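Local atomic coordinates of VirX1 (Cyanophage Syn10, PDB entry 6QGM), a protein that probably acts as a flavin-dependent halogenase of the tryptophan halogenase family, iodinating a range of substrates. Residues B[404-410]-B[421-427]. Residues are numbered along the deposited sequence; the frame is centred on the assembly and turned at random.
Sequences AMHYAYS and CTQMCNY
Ala408 sets its methyl over one face of the Tyr427 ring: CB stands 3.7 Å from the ring centroid and 20° off the ring normal, which meets the geometry of a CH-pi contact. Displacement toward the rim makes CE2 of Tyr427 the nearest ring atom to Ala408 CB. The opposite face carries Cys425 SG, also offset toward the rim, and Ala404 CB, one helical turn before Ala408, approaches CE1 of Tyr427 obliquely at 4.0 Å.

The hydroxyl end of the ring is held by a bond within 421-427. Tyr427 OH donates to Cys421 O over 2.7 Å, in the carbonyl plane on a lone pair, with a C=O...O angle of 125°; the chain from 421 to 427 is thereby closed by its own phenol, directed back to the preceding helix. Cys421 adds an apolar contact, its CB 4.0 Å from Tyr407 CB. With SG anti to the carbonyl carbon (chi1 -72°), its sulfur reaches the Tyr407 ring obliquely, 4.9 Å from the centroid. Beyond that ring, the Tyr407 hydroxyl bonds to Glu352.

Farther along, Thr422 turns CG2 toward Tyr407 O and Ser410 CB, the latter 3.8 Å away, while the carbonyl oxygens of Trp418 and Arg412 share the single proton of its OG1. No hydrogen bond joins the two segments, so their direct association rests on packing. Trp442 stacks on Tyr427 and touches Ala408, and Tyr379 of the second subunit bonds to Ser410 O. The arrangement is a buried packing of two successive helices, 382-408 and 416-424, joined by a short loop, at the interface with the second subunit.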
loop_
_atom_site.group_PDB
_atom_site.type_symbol
_atom_site.label_atom_id
_atom_site.label_comp_id
_atom_site.label_asym_id
_atom_site.label_seq_id
_atom_site.Cartn_x
_atom_site.Cartn_y
_atom_site.Cartn_z
ATOM N N ALA B 404 -15.064 9.270 14.392
ATOM C CA ALA B 404 -16.275 9.047 13.571
ATOM C C ALA B 404 -16.777 7.602 13.743
ATOM O O ALA B 404 -18.011 7.411 13.741
ATOM C CB ALA B 404 -16.005 9.369 12.117
ATOM N N MET B 405 -15.872 6.627 13.917
ATOM C CA MET B 405 -16.233 5.192 14.038
ATOM C C MET B 405 -17.050 4.938 15.311
ATOM O O MET B 405 -17.875 4.016 15.287
ATOM C CB MET B 405 -14.982 4.312 14.033
ATOM C CG MET B 405 -14.388 4.135 12.657
ATOM S SD MET B 405 -13.084 2.908 12.590
ATOM C CE MET B 405 -12.637 2.980 10.857
ATOM N N HIS B 406 -16.847 5.731 16.366
ATOM C CA HIS B 406 -17.609 5.650 17.648
ATOM C C HIS B 406 -19.106 5.876 17.403
ATOM O O HIS B 406 -19.920 5.288 18.140
ATOM C CB HIS B 406 -17.118 6.684 18.670
ATOM C CG HIS B 406 -15.722 6.474 19.151
ATOM N ND1 HIS B 406 -14.643 6.432 18.299
ATOM C CD2 HIS B 406 -15.219 6.340 20.390
ATOM C CE1 HIS B 406 -13.535 6.247 18.995
ATOM N NE2 HIS B 406 -13.866 6.191 20.279
ATOM N N TYR B 407 -19.442 6.729 16.436
ATOM C CA TYR B 407 -20.833 7.078 16.059
ATOM C C TYR B 407 -21.352 6.051 15.050
ATOM O O TYR B 407 -22.454 5.520 15.228
ATOM C CB TYR B 407 -20.897 8.493 15.468
ATOM C CG TYR B 407 -20.534 9.615 16.409
ATOM C CD1 TYR B 407 -21.440 10.079 17.338
ATOM C CD2 TYR B 407 -19.298 10.237 16.343
ATOM C CE1 TYR B 407 -21.131 11.116 18.204
ATOM C CE2 TYR B 407 -18.961 11.269 17.198
ATOM C CZ TYR B 407 -19.884 11.711 18.135
ATOM O OH TYR B 407 -19.576 12.740 18.983
ATOM N N ALA B 408 -20.550 5.787 14.020
ATOM C CA ALA B 408 -20.940 5.060 12.795
ATOM C C ALA B 408 -21.507 3.676 13.133
ATOM O O ALA B 408 -22.452 3.238 12.439
ATOM C CB ALA B 408 -19.738 4.940 11.892
ATOM N N TYR B 409 -20.938 3.018 14.149
ATOM C CA TYR B 409 -21.202 1.598 14.492
ATOM C C TYR B 409 -22.180 1.481 15.663
ATOM O O TYR B 409 -22.499 0.349 16.022
ATOM C CB TYR B 409 -19.874 0.892 14.752
ATOM C CG TYR B 409 -19.087 0.664 13.494
ATOM C CD1 TYR B 409 -19.484 -0.307 12.588
ATOM C CD2 TYR B 409 -17.974 1.430 13.185
ATOM C CE1 TYR B 409 -18.772 -0.552 11.426
ATOM C CE2 TYR B 409 -17.269 1.227 12.011
ATOM C CZ TYR B 409 -17.682 0.240 11.127
ATOM O OH TYR B 409 -17.024 0.056 9.953
ATOM N N SER B 410 -22.656 2.599 16.219
ATOM C CA SER B 410 -23.658 2.596 17.316
ATOM C C SER B 410 -24.931 1.892 16.844
ATOM O O SER B 410 -25.186 1.868 15.613
ATOM C CB SER B 410 -23.960 3.975 17.801
ATOM O OG SER B 410 -25.013 3.943 18.752
ATOM N N CYS B 421 -26.270 9.483 12.210
ATOM C CA CYS B 421 -24.913 8.956 12.509
ATOM C C CYS B 421 -24.784 7.496 12.052
ATOM O O CYS B 421 -23.702 7.155 11.551
ATOM C CB CYS B 421 -24.589 9.067 13.989
ATOM S SG CYS B 421 -24.273 10.770 14.517
ATOM N N THR B 422 -25.847 6.691 12.191
ATOM C CA THR B 422 -25.799 5.206 12.107
ATOM C C THR B 422 -26.438 4.679 10.828
ATOM O O THR B 422 -26.154 3.504 10.497
ATOM C CB THR B 422 -26.505 4.528 13.295
ATOM O OG1 THR B 422 -27.869 4.947 13.375
ATOM C CG2 THR B 422 -25.823 4.809 14.616
ATOM N N GLN B 423 -27.305 5.458 10.165
ATOM C CA GLN B 423 -28.172 4.925 9.078
ATOM C C GLN B 423 -28.076 5.776 7.807
ATOM O O GLN B 423 -28.437 5.236 6.757
ATOM C CB GLN B 423 -29.619 4.813 9.567
ATOM C CG GLN B 423 -29.795 3.887 10.767
ATOM C CD GLN B 423 -29.330 2.480 10.495
ATOM O OE1 GLN B 423 -29.488 1.967 9.385
ATOM N NE2 GLN B 423 -28.740 1.846 11.506
ATOM N N MET B 424 -27.624 7.031 7.870
ATOM C CA MET B 424 -27.690 7.966 6.713
ATOM C C MET B 424 -26.285 8.387 6.281
ATOM O O MET B 424 -25.967 8.219 5.104
ATOM C CB MET B 424 -28.547 9.188 7.040
ATOM C CG MET B 424 -30.026 8.867 6.996
ATOM S SD MET B 424 -31.017 10.354 6.731
ATOM C CE MET B 424 -30.468 10.890 5.105
ATOM N N CYS B 425 -25.461 8.891 7.190
ATOM C CA CYS B 425 -24.081 9.355 6.884
ATOM C C CYS B 425 -23.255 8.229 6.231
ATOM O O CYS B 425 -23.197 7.114 6.803
ATOM C CB CYS B 425 -23.387 9.835 8.145
ATOM S SG CYS B 425 -21.737 10.489 7.811
ATOM N N ASN B 426 -22.644 8.518 5.077
ATOM C CA ASN B 426 -21.716 7.618 4.339
ATOM C C ASN B 426 -20.273 7.964 4.709
ATOM O O ASN B 426 -19.793 9.040 4.319
ATOM C CB ASN B 426 -21.870 7.720 2.823
ATOM C CG ASN B 426 -23.259 7.344 2.375
ATOM O OD1 ASN B 426 -23.968 8.178 1.815
ATOM N ND2 ASN B 426 -23.652 6.107 2.652
ATOM N N TYR B 427 -19.589 7.057 5.405
ATOM C CA TYR B 427 -18.250 7.311 5.974
ATOM C C TYR B 427 -17.154 6.881 4.999
ATOM O O TYR B 427 -15.979 7.187 5.270
ATOM C CB TYR B 427 -18.159 6.622 7.331
ATOM C CG TYR B 427 -19.065 7.199 8.401
ATOM C CD1 TYR B 427 -18.659 8.258 9.201
ATOM C CD2 TYR B 427 -20.333 6.681 8.622
ATOM C CE1 TYR B 427 -19.478 8.769 10.191
ATOM C CE2 TYR B 427 -21.164 7.178 9.614
ATOM C CZ TYR B 427 -20.733 8.222 10.407
ATOM O OH TYR B 427 -21.540 8.719 11.389
#